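Local coordinates for protein aldo-keto reductase family 1 member C1 (Caenorhabditis elegans, PDB 1QWK) that probably reduces aldehydes and ketones with NADPH, as an aldo-keto reductase of the aldose reductase type, at residues A29-A34 against Y52-A57; T60-L65 against L76-K81; L110-M115 against V171-V176; A6-S11 against M16-L21; A82-L87 against Q301-G306. All blocks are in the same frame, centred on the assembly; numbering follows the deposited sequence.

Contact 1. Residues A29-A34 against Y52-A57; sequences AEVITA and YQNEEA
Helix 28-41 and the first turn of helix 55-68 come closest at Ile32 and Ala57, whose CA atoms lie only 6.0 Å apart, a spacing that the methyl side chain of Ala57 permits. That methyl points at the other helix and is met by two side chains. Val31 reaches it with CG1, which stands between its own backbone N and carbonyl carbon (chi1 78°); CG1 to Ala57 CB is 3.4 Å, tighter than usual for two carbons. Ile32 touches with CG1, 4.0 Å from Ala57 CB and 3.6 Å from Ala57 O, so it meets the carbonyl oxygen as well as the methyl. The two helices are neighbours on the outside of the (beta/alpha)8 barrel of the aldo-keto reductases, each following a strand of the parallel sheet. Asn54 holds the N-cap position of the second helix, though its side chain makes no capping bond. Its CB lies 4.4 Å from Val31 CG1, while its amide turns elsewhere: OD1 is hydrogen-bonded to Thr48 OG1, and ND2 has weak bonds to Ser26 O and Thr23 OG1. Two residues before the N-cap stands Tyr52, the predicted proton donor, whose OH makes a weak hydrogen bond to Lys81 NZ.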
# COMPACT_ATOMS: atom_id res chain seq x y z
N ALA A 29 -2.95 14.84 12.60
CA ALA A 29 -4.13 14.90 13.46
C ALA A 29 -5.20 13.88 13.06
O ALA A 29 -5.78 13.21 13.91
CB ALA A 29 -4.72 16.31 13.43
N GLU A 30 -5.44 13.76 11.76
CA GLU A 30 -6.44 12.83 11.25
C GLU A 30 -6.00 11.37 11.42
O GLU A 30 -6.83 10.49 11.69
CB GLU A 30 -6.70 13.08 9.76
CG GLU A 30 -7.20 14.48 9.42
CD GLU A 30 -7.29 14.71 7.92
OE1 GLU A 30 -6.25 14.58 7.23
OE2 GLU A 30 -8.39 15.02 7.43
N VAL A 31 -4.71 11.11 11.26
CA VAL A 31 -4.20 9.75 11.36
C VAL A 31 -4.34 9.12 12.73
O VAL A 31 -4.57 7.91 12.84
CB VAL A 31 -2.73 9.66 10.91
CG1 VAL A 31 -1.80 10.15 12.01
CG2 VAL A 31 -2.40 8.22 10.53
N ILE A 32 -4.22 9.91 13.79
CA ILE A 32 -4.35 9.35 15.13
C ILE A 32 -5.74 8.75 15.30
O ILE A 32 -5.88 7.60 15.72
CB ILE A 32 -4.11 10.41 16.21
CG1 ILE A 32 -2.65 10.86 16.17
CG2 ILE A 32 -4.47 9.85 17.58
CD1 ILE A 32 -2.33 12.02 17.11
N THR A 33 -6.77 9.53 14.98
CA THR A 33 -8.15 9.06 15.09
C THR A 33 -8.40 7.89 14.14
O THR A 33 -9.11 6.94 14.47
CB THR A 33 -9.15 10.18 14.75
OG1 THR A 33 -8.93 11.30 15.61
CG2 THR A 33 -10.58 9.69 14.91
N ALA A 34 -7.82 7.97 12.95
CA ALA A 34 -7.98 6.92 11.95
C ALA A 34 -7.36 5.60 12.40
O ALA A 34 -7.97 4.54 12.26
CB ALA A 34 -7.36 7.37 10.62
N TYR A 52 5.35 10.81 4.26
CA TYR A 52 4.02 11.29 4.66
C TYR A 52 4.10 12.26 5.83
O TYR A 52 3.16 13.01 6.08
CB TYR A 52 3.11 10.13 5.07
CG TYR A 52 2.88 9.05 4.04
CD1 TYR A 52 3.08 9.30 2.68
CD2 TYR A 52 2.48 7.78 4.43
CE1 TYR A 52 2.88 8.29 1.73
CE2 TYR A 52 2.27 6.77 3.50
CZ TYR A 52 2.48 7.03 2.15
OH TYR A 52 2.32 6.01 1.24
N GLN A 53 5.20 12.22 6.56
CA GLN A 53 5.40 13.08 7.72
C GLN A 53 4.34 12.82 8.79
O GLN A 53 3.97 13.73 9.53
CB GLN A 53 5.36 14.56 7.31
CG GLN A 53 6.21 14.93 6.10
CD GLN A 53 7.65 14.45 6.20
OE1 GLN A 53 8.19 14.30 7.30
NE2 GLN A 53 8.28 14.23 5.05
N ASN A 54 3.86 11.59 8.88
CA ASN A 54 2.85 11.26 9.88
C ASN A 54 3.27 10.10 10.79
O ASN A 54 2.46 9.60 11.57
CB ASN A 54 1.50 10.93 9.22
CG ASN A 54 1.56 9.71 8.33
OD1 ASN A 54 2.50 8.93 8.40
ND2 ASN A 54 0.54 9.53 7.50
N GLU A 55 4.53 9.68 10.69
CA GLU A 55 5.02 8.58 11.51
C GLU A 55 4.99 8.91 13.00
O GLU A 55 4.68 8.05 13.82
CB GLU A 55 6.45 8.20 11.10
CG GLU A 55 6.57 7.62 9.69
CD GLU A 55 8.01 7.36 9.29
OE1 GLU A 55 8.84 8.29 9.42
OE2 GLU A 55 8.32 6.23 8.84
N GLU A 56 5.31 10.15 13.35
CA GLU A 56 5.31 10.55 14.75
C GLU A 56 3.90 10.43 15.34
O GLU A 56 3.72 9.93 16.46
CB GLU A 56 5.82 11.99 14.87
CG GLU A 56 6.15 12.43 16.29
CD GLU A 56 6.83 13.79 16.33
OE1 GLU A 56 7.96 13.90 15.79
OE2 GLU A 56 6.25 14.74 16.88
N ALA A 57 2.90 10.86 14.58
CA ALA A 57 1.51 10.78 15.02
C ALA A 57 1.08 9.32 15.16
O ALA A 57 0.40 8.96 16.12
CB ALA A 57 0.61 11.50 14.02

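Contact 2. Residues T60-L65 against L76-K81; sequences TAIKEL and LFITTK
Ile62 of helix 55-68 and Ile78 of strand 77-82 reach toward each other tip to tip, their CD1 methyls 3.7 Å apart. Ile62 CD1 is also 4.1 Å from Ile78 CG1. In the helix residue CG1 is anti to the carbonyl carbon (chi1 -65°) and chi2 is extended at 175°, which sends CD1 straight out toward the sheet; Ile78 instead folds its chain at chi2 (-57°). The second branch of Ile62 is used toward the start of the strand, where CG2 lies 4.2 Å from CD1 of Leu76, just ahead of the strand. The nearest CA atoms, those of Ile62 and Leu76, are 9.0 Å apart, a gap bridged by aliphatic branches. Around this shell, Leu65 packs on Val35 and Val39 of helix 28-41, and Ala61 on Val35. Ile78 is set by its place in the sheet: its N donates to Asp109 OD2, and its side chain touches Ile46 of the preceding strand. Farther along strand 77-82 Lys81 forms a salt bridge with Asp47 OD2; it is the residue predicted to lower the pKa of the active-site tyrosine. Strand 45-47, helix 55-68 and strand 77-82 make up a beta-alpha-beta unit, and this helix-on-sheet packing is that of a TIM barrel, the aldo-keto reductase fold.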
# COMPACT_ATOMS: atom_id res chain seq x y z
N THR A 60 2.32 7.88 18.29
CA THR A 60 1.51 8.31 19.42
C THR A 60 0.23 7.48 19.49
O THR A 60 -0.19 7.04 20.56
CB THR A 60 1.16 9.81 19.31
OG1 THR A 60 2.36 10.59 19.36
CG2 THR A 60 0.24 10.24 20.46
N ALA A 61 -0.37 7.24 18.33
CA ALA A 61 -1.59 6.45 18.26
C ALA A 61 -1.35 5.04 18.79
O ALA A 61 -2.14 4.52 19.59
CB ALA A 61 -2.10 6.39 16.82
N ILE A 62 -0.26 4.42 18.35
CA ILE A 62 0.08 3.07 18.79
C ILE A 62 0.33 3.05 20.29
O ILE A 62 -0.10 2.13 20.99
CB ILE A 62 1.33 2.55 18.06
CG1 ILE A 62 1.02 2.41 16.57
CG2 ILE A 62 1.77 1.22 18.66
CD1 ILE A 62 2.22 2.00 15.73
N LYS A 63 1.02 4.07 20.79
CA LYS A 63 1.32 4.17 22.21
C LYS A 63 0.02 4.17 23.01
O LYS A 63 -0.12 3.43 23.98
CB LYS A 63 2.12 5.45 22.49
CG LYS A 63 2.79 5.48 23.85
CD LYS A 63 3.58 6.77 24.04
CE LYS A 63 4.51 6.70 25.24
NZ LYS A 63 3.78 6.47 26.52
N GLU A 64 -0.94 4.99 22.59
CA GLU A 64 -2.23 5.07 23.27
C GLU A 64 -2.97 3.74 23.22
O GLU A 64 -3.58 3.33 24.21
CB GLU A 64 -3.09 6.17 22.64
CG GLU A 64 -2.68 7.59 23.03
CD GLU A 64 -3.45 8.66 22.27
OE1 GLU A 64 -4.69 8.54 22.16
OE2 GLU A 64 -2.82 9.62 21.80
N LEU A 65 -2.93 3.07 22.08
CA LEU A 65 -3.60 1.79 21.92
C LEU A 65 -3.03 0.76 22.90
O LEU A 65 -3.78 -0.02 23.50
CB LEU A 65 -3.44 1.27 20.49
CG LEU A 65 -4.30 1.96 19.42
CD1 LEU A 65 -3.82 1.53 18.04
CD2 LEU A 65 -5.76 1.60 19.62
N LEU A 76 0.26 -6.16 16.10
CA LEU A 76 0.21 -5.16 15.04
C LEU A 76 1.32 -5.33 14.02
O LEU A 76 2.45 -5.67 14.37
CB LEU A 76 0.29 -3.75 15.64
CG LEU A 76 -0.89 -3.26 16.48
CD1 LEU A 76 -0.57 -1.87 17.03
CD2 LEU A 76 -2.16 -3.22 15.63
N PHE A 77 0.99 -5.10 12.76
CA PHE A 77 1.95 -5.20 11.67
C PHE A 77 2.14 -3.77 11.16
O PHE A 77 1.20 -3.15 10.65
CB PHE A 77 1.39 -6.08 10.54
CG PHE A 77 2.41 -6.47 9.50
CD1 PHE A 77 2.98 -7.75 9.51
CD2 PHE A 77 2.83 -5.56 8.53
CE1 PHE A 77 3.93 -8.12 8.57
CE2 PHE A 77 3.78 -5.92 7.58
CZ PHE A 77 4.34 -7.20 7.60
N ILE A 78 3.35 -3.24 11.33
CA ILE A 78 3.65 -1.88 10.91
C ILE A 78 4.58 -1.87 9.69
O ILE A 78 5.65 -2.46 9.71
CB ILE A 78 4.35 -1.08 12.04
CG1 ILE A 78 3.48 -1.12 13.31
CG2 ILE A 78 4.62 0.35 11.59
CD1 ILE A 78 2.07 -0.60 13.13
N THR A 79 4.14 -1.18 8.64
CA THR A 79 4.91 -1.06 7.40
C THR A 79 5.31 0.39 7.18
O THR A 79 4.49 1.28 7.34
CB THR A 79 4.07 -1.45 6.15
OG1 THR A 79 3.68 -2.82 6.24
CG2 THR A 79 4.88 -1.22 4.86
N THR A 80 6.57 0.64 6.84
CA THR A 80 6.96 2.00 6.50
C THR A 80 7.86 1.92 5.29
O THR A 80 8.29 0.84 4.89
CB THR A 80 7.63 2.77 7.67
OG1 THR A 80 7.64 4.17 7.34
CG2 THR A 80 9.05 2.31 7.90
N LYS A 81 8.14 3.08 4.69
CA LYS A 81 8.93 3.11 3.47
C LYS A 81 9.99 4.20 3.43
O LYS A 81 9.77 5.31 3.93
CB LYS A 81 7.99 3.30 2.27
CG LYS A 81 6.69 2.52 2.35
CD LYS A 81 5.85 2.73 1.09
CE LYS A 81 4.41 2.30 1.30
NZ LYS A 81 3.71 3.22 2.26

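Contact 3. Residues L110-M115 against V171-V176; sequences LYLAHM and VHNSQV
Leu110 and Leu112 of strand 110-113 meet Asn173 and Gln175 of strand 173-177 across the inside of a TIM barrel. The strands are not neighbours, since strand 150-153 lies between them in the sheet; their short axes approach to 8.4 Å at 58°, and side chains alone bridge the gap. The tight part is centred on Asn173. With CG anti to the backbone N (chi1 171°), its amide is carried inward, where OD1 meets a methyl of each leucine. Leu110 crosses it at about a right angle, CD2 lying 3.9 Å from Asn173 CG, and Leu112 brings its own CD2 in obliquely. The polar end of Asn173 is satisfied on its nitrogen, ND2 being hydrogen-bonded to Ser197 OG and Thr199 OG1 of strand 197-201. Toward the predicted catalytic end the contact thins out: Leu112 CD1 touches the aliphatic start of Gln175, 4.0 Å from its CB, and the side chain of Gln175 then extends toward Lys81. Still farther along, partly exposed His114, a predicted substrate-binding residue, makes no contact with 171-176. At the tight end, Asn173 OD1 lies 3.7 Å from Leu110 CD2 and 3.7 Å from Leu112 CD2.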
# COMPACT_ATOMS: atom_id res chain seq x y z
N LEU A 110 7.65 -4.54 8.19
CA LEU A 110 8.00 -4.51 6.77
C LEU A 110 8.57 -3.14 6.41
O LEU A 110 8.00 -2.11 6.78
CB LEU A 110 6.76 -4.81 5.92
CG LEU A 110 6.90 -4.74 4.39
CD1 LEU A 110 7.93 -5.75 3.91
CD2 LEU A 110 5.55 -5.01 3.73
N TYR A 111 9.70 -3.13 5.71
CA TYR A 111 10.34 -1.89 5.29
C TYR A 111 10.52 -1.93 3.78
O TYR A 111 11.16 -2.85 3.26
CB TYR A 111 11.70 -1.73 5.97
CG TYR A 111 12.31 -0.36 5.81
CD1 TYR A 111 11.57 0.79 6.07
CD2 TYR A 111 13.65 -0.21 5.46
CE1 TYR A 111 12.14 2.06 6.00
CE2 TYR A 111 14.24 1.05 5.38
CZ TYR A 111 13.48 2.17 5.65
OH TYR A 111 14.07 3.42 5.61
N LEU A 112 9.97 -0.94 3.08
CA LEU A 112 10.01 -0.90 1.62
C LEU A 112 10.75 0.28 1.02
O LEU A 112 10.81 1.35 1.61
CB LEU A 112 8.58 -0.86 1.06
CG LEU A 112 7.52 -1.82 1.60
CD1 LEU A 112 6.18 -1.48 0.99
CD2 LEU A 112 7.93 -3.25 1.30
N ALA A 113 11.31 0.08 -0.17
CA ALA A 113 11.93 1.18 -0.89
C ALA A 113 10.66 1.79 -1.52
O ALA A 113 9.98 1.12 -2.29
CB ALA A 113 12.87 0.65 -1.98
N HIS A 114 10.33 3.03 -1.19
CA HIS A 114 9.12 3.68 -1.69
C HIS A 114 9.12 3.82 -3.21
O HIS A 114 8.07 3.83 -3.84
CB HIS A 114 8.98 5.06 -1.06
CG HIS A 114 7.57 5.54 -0.91
ND1 HIS A 114 6.57 5.24 -1.81
CD2 HIS A 114 7.00 6.35 0.02
CE1 HIS A 114 5.45 5.84 -1.45
NE2 HIS A 114 5.69 6.53 -0.35
N MET A 115 10.32 3.92 -3.77
CA MET A 115 10.53 4.05 -5.21
C MET A 115 11.84 3.36 -5.53
O MET A 115 12.58 2.96 -4.63
CB MET A 115 10.67 5.53 -5.61
CG MET A 115 9.48 6.43 -5.30
SD MET A 115 8.11 6.19 -6.47
CE MET A 115 6.72 6.70 -5.45
N VAL A 171 13.13 -10.51 -2.04
CA VAL A 171 12.17 -9.42 -1.92
C VAL A 171 10.93 -10.11 -1.35
O VAL A 171 10.40 -11.03 -1.97
CB VAL A 171 11.86 -8.80 -3.29
CG1 VAL A 171 10.73 -7.79 -3.17
CG2 VAL A 171 13.12 -8.12 -3.85
N HIS A 172 10.45 -9.66 -0.19
CA HIS A 172 9.29 -10.30 0.44
C HIS A 172 7.94 -9.74 0.00
O HIS A 172 6.92 -10.43 0.07
CB HIS A 172 9.37 -10.18 1.97
CG HIS A 172 10.65 -10.69 2.57
ND1 HIS A 172 11.09 -11.98 2.40
CD2 HIS A 172 11.56 -10.07 3.35
CE1 HIS A 172 12.23 -12.15 3.06
NE2 HIS A 172 12.54 -11.00 3.65
N ASN A 173 7.93 -8.49 -0.44
CA ASN A 173 6.69 -7.83 -0.83
C ASN A 173 6.89 -6.75 -1.88
O ASN A 173 7.96 -6.13 -1.95
CB ASN A 173 6.02 -7.24 0.43
CG ASN A 173 4.82 -6.35 0.12
OD1 ASN A 173 4.93 -5.12 0.06
ND2 ASN A 173 3.66 -6.97 -0.07
N SER A 174 5.88 -6.54 -2.71
CA SER A 174 5.88 -5.51 -3.74
C SER A 174 4.55 -4.77 -3.60
O SER A 174 3.49 -5.38 -3.69
CB SER A 174 5.97 -6.12 -5.14
OG SER A 174 5.69 -5.14 -6.13
N GLN A 175 4.63 -3.46 -3.36
CA GLN A 175 3.43 -2.65 -3.21
C GLN A 175 3.28 -1.77 -4.43
O GLN A 175 4.15 -0.95 -4.74
CB GLN A 175 3.53 -1.77 -1.95
CG GLN A 175 2.25 -0.98 -1.69
CD GLN A 175 2.29 -0.18 -0.40
OE1 GLN A 175 2.60 -0.71 0.68
NE2 GLN A 175 1.96 1.10 -0.50
N VAL A 176 2.18 -1.95 -5.15
CA VAL A 176 1.94 -1.18 -6.37
C VAL A 176 0.48 -0.78 -6.51
O VAL A 176 -0.40 -1.26 -5.79
CB VAL A 176 2.31 -2.01 -7.63
CG1 VAL A 176 3.79 -2.36 -7.61
CG2 VAL A 176 1.46 -3.27 -7.69

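Contact 4. Residues A6-S11 against M16-L21; sequences ASIKLS and MPVIGL
Val18 and Ile8 form the apolar centre, crossing at about a right angle with Val18 CG1 3.7 Å from Ile8 CG1. The other methyl of the valine, CG2, meets Ala6 CB at 3.7 Å. An alanine in place of Val18 would take away both branches and is likely to leave Ile8 and Ala6 without the methyls they pack on. At the far end of the contact Leu10 CD2 lies 4.3 Å from Met16 CB. These side chains belong to a beta hairpin of strands 7-9 and 15-17 and to the residues flanking them; in aldo-keto reductases this hairpin closes the N-terminal end of the barrel, and Met16 accordingly reaches Ser197 and Thr199 of strand 197-201. Ile8 and Met16 are the hydrogen-bonded antiparallel pair: Ile8 N donates to Met16 O at 2.7 Å, and Met16 N to Ile8 O at 2.8 Å, nearly straight at 176°. Ser7 and Pro17, the next pair, are non-hydrogen-bonded and approach to 4.0 Å between CA atoms, their side chains diverging. Beyond them Val18 N donates to Ala6 O at 3.0 Å, and that oxygen also receives a CA-H...O contact from Pro17. At the polar edge Ser7 OG is hydrogen-bonded to Thr5 O.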
# COMPACT_ATOMS: atom_id res chain seq x y z
N ALA A 6 -6.74 -12.44 9.47
CA ALA A 6 -6.54 -12.99 8.13
C ALA A 6 -5.22 -12.44 7.60
O ALA A 6 -5.04 -11.23 7.53
CB ALA A 6 -7.68 -12.58 7.21
N SER A 7 -4.31 -13.33 7.24
CA SER A 7 -3.00 -12.89 6.77
C SER A 7 -2.41 -13.70 5.62
O SER A 7 -2.88 -14.80 5.30
CB SER A 7 -2.02 -12.91 7.94
OG SER A 7 -2.55 -12.22 9.06
N ILE A 8 -1.38 -13.13 5.00
CA ILE A 8 -0.66 -13.77 3.91
C ILE A 8 0.71 -14.12 4.49
O ILE A 8 1.33 -13.31 5.17
CB ILE A 8 -0.47 -12.80 2.72
CG1 ILE A 8 -1.82 -12.59 2.02
CG2 ILE A 8 0.57 -13.34 1.74
CD1 ILE A 8 -2.43 -13.85 1.46
N LYS A 9 1.17 -15.34 4.23
CA LYS A 9 2.46 -15.78 4.74
C LYS A 9 3.57 -15.38 3.77
O LYS A 9 3.57 -15.80 2.61
CB LYS A 9 2.46 -17.30 4.95
CG LYS A 9 3.70 -17.83 5.64
CD LYS A 9 3.62 -19.34 5.82
CE LYS A 9 4.83 -19.88 6.58
NZ LYS A 9 4.93 -19.31 7.95
N LEU A 10 4.49 -14.55 4.24
CA LEU A 10 5.62 -14.10 3.42
C LEU A 10 6.62 -15.26 3.28
O LEU A 10 6.58 -16.21 4.05
CB LEU A 10 6.29 -12.88 4.06
CG LEU A 10 5.38 -11.67 4.30
CD1 LEU A 10 6.20 -10.50 4.83
CD2 LEU A 10 4.68 -11.28 3.00
N SER A 11 7.52 -15.16 2.30
CA SER A 11 8.49 -16.24 2.05
C SER A 11 9.40 -16.58 3.23
O SER A 11 9.95 -17.68 3.28
CB SER A 11 9.34 -15.92 0.82
OG SER A 11 10.17 -14.80 1.02
N MET A 16 1.53 -11.45 7.26
CA MET A 16 1.12 -10.07 7.00
C MET A 16 -0.40 -9.97 6.81
O MET A 16 -0.96 -10.59 5.91
CB MET A 16 1.82 -9.54 5.74
CG MET A 16 1.39 -8.14 5.33
SD MET A 16 2.25 -7.54 3.84
CE MET A 16 1.40 -8.49 2.57
N PRO A 17 -1.08 -9.18 7.66
CA PRO A 17 -2.54 -9.02 7.54
C PRO A 17 -2.92 -8.63 6.11
O PRO A 17 -2.27 -7.78 5.51
CB PRO A 17 -2.85 -7.92 8.55
CG PRO A 17 -1.80 -8.15 9.62
CD PRO A 17 -0.55 -8.40 8.80
N VAL A 18 -3.98 -9.24 5.60
CA VAL A 18 -4.45 -9.00 4.24
C VAL A 18 -5.06 -7.62 4.01
O VAL A 18 -5.17 -7.17 2.87
CB VAL A 18 -5.47 -10.07 3.79
CG1 VAL A 18 -4.83 -11.45 3.83
CG2 VAL A 18 -6.70 -10.02 4.69
N ILE A 19 -5.49 -6.97 5.09
CA ILE A 19 -6.07 -5.64 4.97
C ILE A 19 -5.41 -4.72 5.97
O ILE A 19 -5.16 -5.09 7.12
CB ILE A 19 -7.61 -5.66 5.18
CG1 ILE A 19 -8.17 -4.24 5.04
CG2 ILE A 19 -7.95 -6.26 6.54
CD1 ILE A 19 -9.70 -4.19 4.98
N GLY A 20 -5.08 -3.52 5.53
CA GLY A 20 -4.44 -2.58 6.42
C GLY A 20 -4.94 -1.18 6.16
O GLY A 20 -5.64 -0.92 5.17
N LEU A 21 -4.59 -0.27 7.05
CA LEU A 21 -4.98 1.12 6.91
C LEU A 21 -3.89 1.85 6.13
O LEU A 21 -2.73 1.87 6.54
CB LEU A 21 -5.16 1.77 8.28
CG LEU A 21 -5.58 3.25 8.29
CD1 LEU A 21 -7.00 3.39 7.75
CD2 LEU A 21 -5.48 3.79 9.71

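Contact 5. Residues A82-L87 against Q301-G306; sequences AWTHEL and QDFMTG
Trp83 and Phe303 come from opposite directions and meet obliquely, CH2 of the indole 3.9 Å from CZ of the phenyl. Their planes are inclined at 52° and the centroids of the six-membered rings are 5.8 Å apart. One face of the indole carries Thr84 OG1, 3.3 Å above the plane and toward the rim, while His85 CE1 lies in plane at its edge. One face of the phenyl has Gln301 O above its rim. Thr84 adds a methyl to the contact, CG2 standing 4.3 Å from Phe303 CE1. A chi1 of -168° swings the indole away from its own backbone N and out toward the segment 301-306. Its backbone is held as well: Trp83 N donates to Glu86 OE1 at 2.8 Å, on the anti lone pair of that oxygen, and Glu86 OE1 is bonded to Ser50 OG too. Opposite, Phe303 belongs to a short 3-10 segment, 302-304, followed by Thr305, whose OG1 donates to Asp302 O. Trp83 also packs edge-to-face on His114, predicted to bind substrate, so the aromatic pair probably borders the substrate site, as the C-terminal loop does in related aldo-keto reductases. The loop 82-87 runs from strand 77-82 toward helix 92-103, with Thr84 against Phe119 of strand 118-119 and Leu87 on helix 131-143; the segment 301-306, in the tail after helix 283-289, brings Phe303 against Met115 and Met123.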
# COMPACT_ATOMS: atom_id res chain seq x y z
N ALA A 82 11.13 3.88 2.83
CA ALA A 82 12.22 4.84 2.70
C ALA A 82 11.97 5.71 1.48
O ALA A 82 11.62 5.20 0.42
CB ALA A 82 13.55 4.09 2.56
N TRP A 83 12.14 7.02 1.63
CA TRP A 83 11.93 7.95 0.52
C TRP A 83 13.18 8.00 -0.38
O TRP A 83 14.21 7.41 -0.06
CB TRP A 83 11.58 9.35 1.05
CG TRP A 83 11.08 10.28 -0.01
CD1 TRP A 83 11.49 11.56 -0.22
CD2 TRP A 83 10.10 9.99 -1.02
NE1 TRP A 83 10.83 12.09 -1.31
CE2 TRP A 83 9.97 11.15 -1.81
CE3 TRP A 83 9.32 8.87 -1.32
CZ2 TRP A 83 9.09 11.22 -2.90
CZ3 TRP A 83 8.44 8.94 -2.41
CH2 TRP A 83 8.33 10.11 -3.18
N THR A 84 13.08 8.71 -1.50
CA THR A 84 14.17 8.79 -2.47
C THR A 84 15.56 9.19 -1.99
O THR A 84 16.56 8.66 -2.48
CB THR A 84 13.76 9.71 -3.66
OG1 THR A 84 13.40 11.01 -3.17
CG2 THR A 84 12.59 9.11 -4.41
N HIS A 85 15.65 10.10 -1.03
CA HIS A 85 16.95 10.53 -0.52
C HIS A 85 17.53 9.50 0.45
O HIS A 85 18.74 9.48 0.69
CB HIS A 85 16.83 11.90 0.16
CG HIS A 85 15.95 11.90 1.37
ND1 HIS A 85 14.63 11.50 1.33
CD2 HIS A 85 16.19 12.28 2.65
CE1 HIS A 85 14.10 11.62 2.53
NE2 HIS A 85 15.02 12.09 3.35
N GLU A 86 16.68 8.64 1.00
CA GLU A 86 17.14 7.63 1.93
C GLU A 86 17.63 6.38 1.20
O GLU A 86 18.26 5.51 1.79
CB GLU A 86 16.00 7.29 2.91
CG GLU A 86 15.49 8.54 3.63
CD GLU A 86 14.30 8.28 4.55
OE1 GLU A 86 13.28 7.72 4.08
OE2 GLU A 86 14.39 8.66 5.73
N LEU A 87 17.37 6.32 -0.10
CA LEU A 87 17.79 5.18 -0.92
C LEU A 87 19.25 5.30 -1.36
O LEU A 87 19.85 4.32 -1.79
CB LEU A 87 16.92 5.09 -2.18
CG LEU A 87 15.42 4.92 -1.95
CD1 LEU A 87 14.69 4.98 -3.30
CD2 LEU A 87 15.15 3.60 -1.24
N GLN A 301 3.73 8.80 -11.03
CA GLN A 301 4.98 9.06 -10.33
C GLN A 301 5.96 9.68 -11.33
O GLN A 301 7.13 9.28 -11.41
CB GLN A 301 5.58 7.75 -9.77
CG GLN A 301 4.59 6.88 -9.00
CD GLN A 301 4.07 7.53 -7.72
OE1 GLN A 301 4.48 8.63 -7.36
NE2 GLN A 301 3.17 6.83 -7.02
N ASP A 302 5.48 10.67 -12.10
CA ASP A 302 6.29 11.30 -13.14
C ASP A 302 7.52 12.09 -12.73
O ASP A 302 8.30 12.52 -13.59
CB ASP A 302 5.41 12.15 -14.08
CG ASP A 302 4.68 13.27 -13.36
OD1 ASP A 302 5.20 13.78 -12.36
OD2 ASP A 302 3.59 13.65 -13.83
N PHE A 303 7.73 12.28 -11.43
CA PHE A 303 8.93 12.97 -10.99
C PHE A 303 10.14 12.08 -11.31
O PHE A 303 11.28 12.55 -11.30
CB PHE A 303 8.86 13.26 -9.48
CG PHE A 303 8.77 12.03 -8.62
CD1 PHE A 303 9.91 11.32 -8.26
CD2 PHE A 303 7.53 11.57 -8.17
CE1 PHE A 303 9.82 10.18 -7.46
CE2 PHE A 303 7.43 10.43 -7.37
CZ PHE A 303 8.58 9.74 -7.01
N MET A 304 9.89 10.81 -11.60
CA MET A 304 10.96 9.87 -11.94
C MET A 304 11.39 10.00 -13.40
O MET A 304 12.38 9.41 -13.80
CB MET A 304 10.54 8.42 -11.70
CG MET A 304 10.48 7.98 -10.24
SD MET A 304 10.46 6.16 -10.07
CE MET A 304 8.84 5.74 -10.73
N THR A 305 10.63 10.75 -14.19
CA THR A 305 10.94 10.94 -15.61
C THR A 305 12.40 11.36 -15.83
O THR A 305 12.86 12.34 -15.24
CB THR A 305 10.02 12.01 -16.24
OG1 THR A 305 8.65 11.64 -16.01
CG2 THR A 305 10.25 12.11 -17.74
N GLY A 306 13.12 10.62 -16.66
CA GLY A 306 14.51 10.96 -16.94
C GLY A 306 15.53 10.28 -16.05
O GLY A 306 16.72 10.27 -16.35

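From the N terminus, contact 4 closes first, a short hairpin whose Met16 and Leu10 meet Leu110 and His172 of contact 3. Contacts 1 and 2 follow in series and share helix 55-68: the first ties it to helix 28-41, the second to strand 77-82. Contact 5 then opens at the end of that strand and shuts only in the C-terminal tail, enclosing contact 3, which spans the barrel interior from strand 110-113 to strand 173-177. Backbone bonds between Thr80 and Leu110 and Leu112 link contacts 2 and 3, and Ala82 extends the ladder to contact 5. Contacts 4 and 5 lie on opposite sides of the chain's centre, about 26 Å apart between centres.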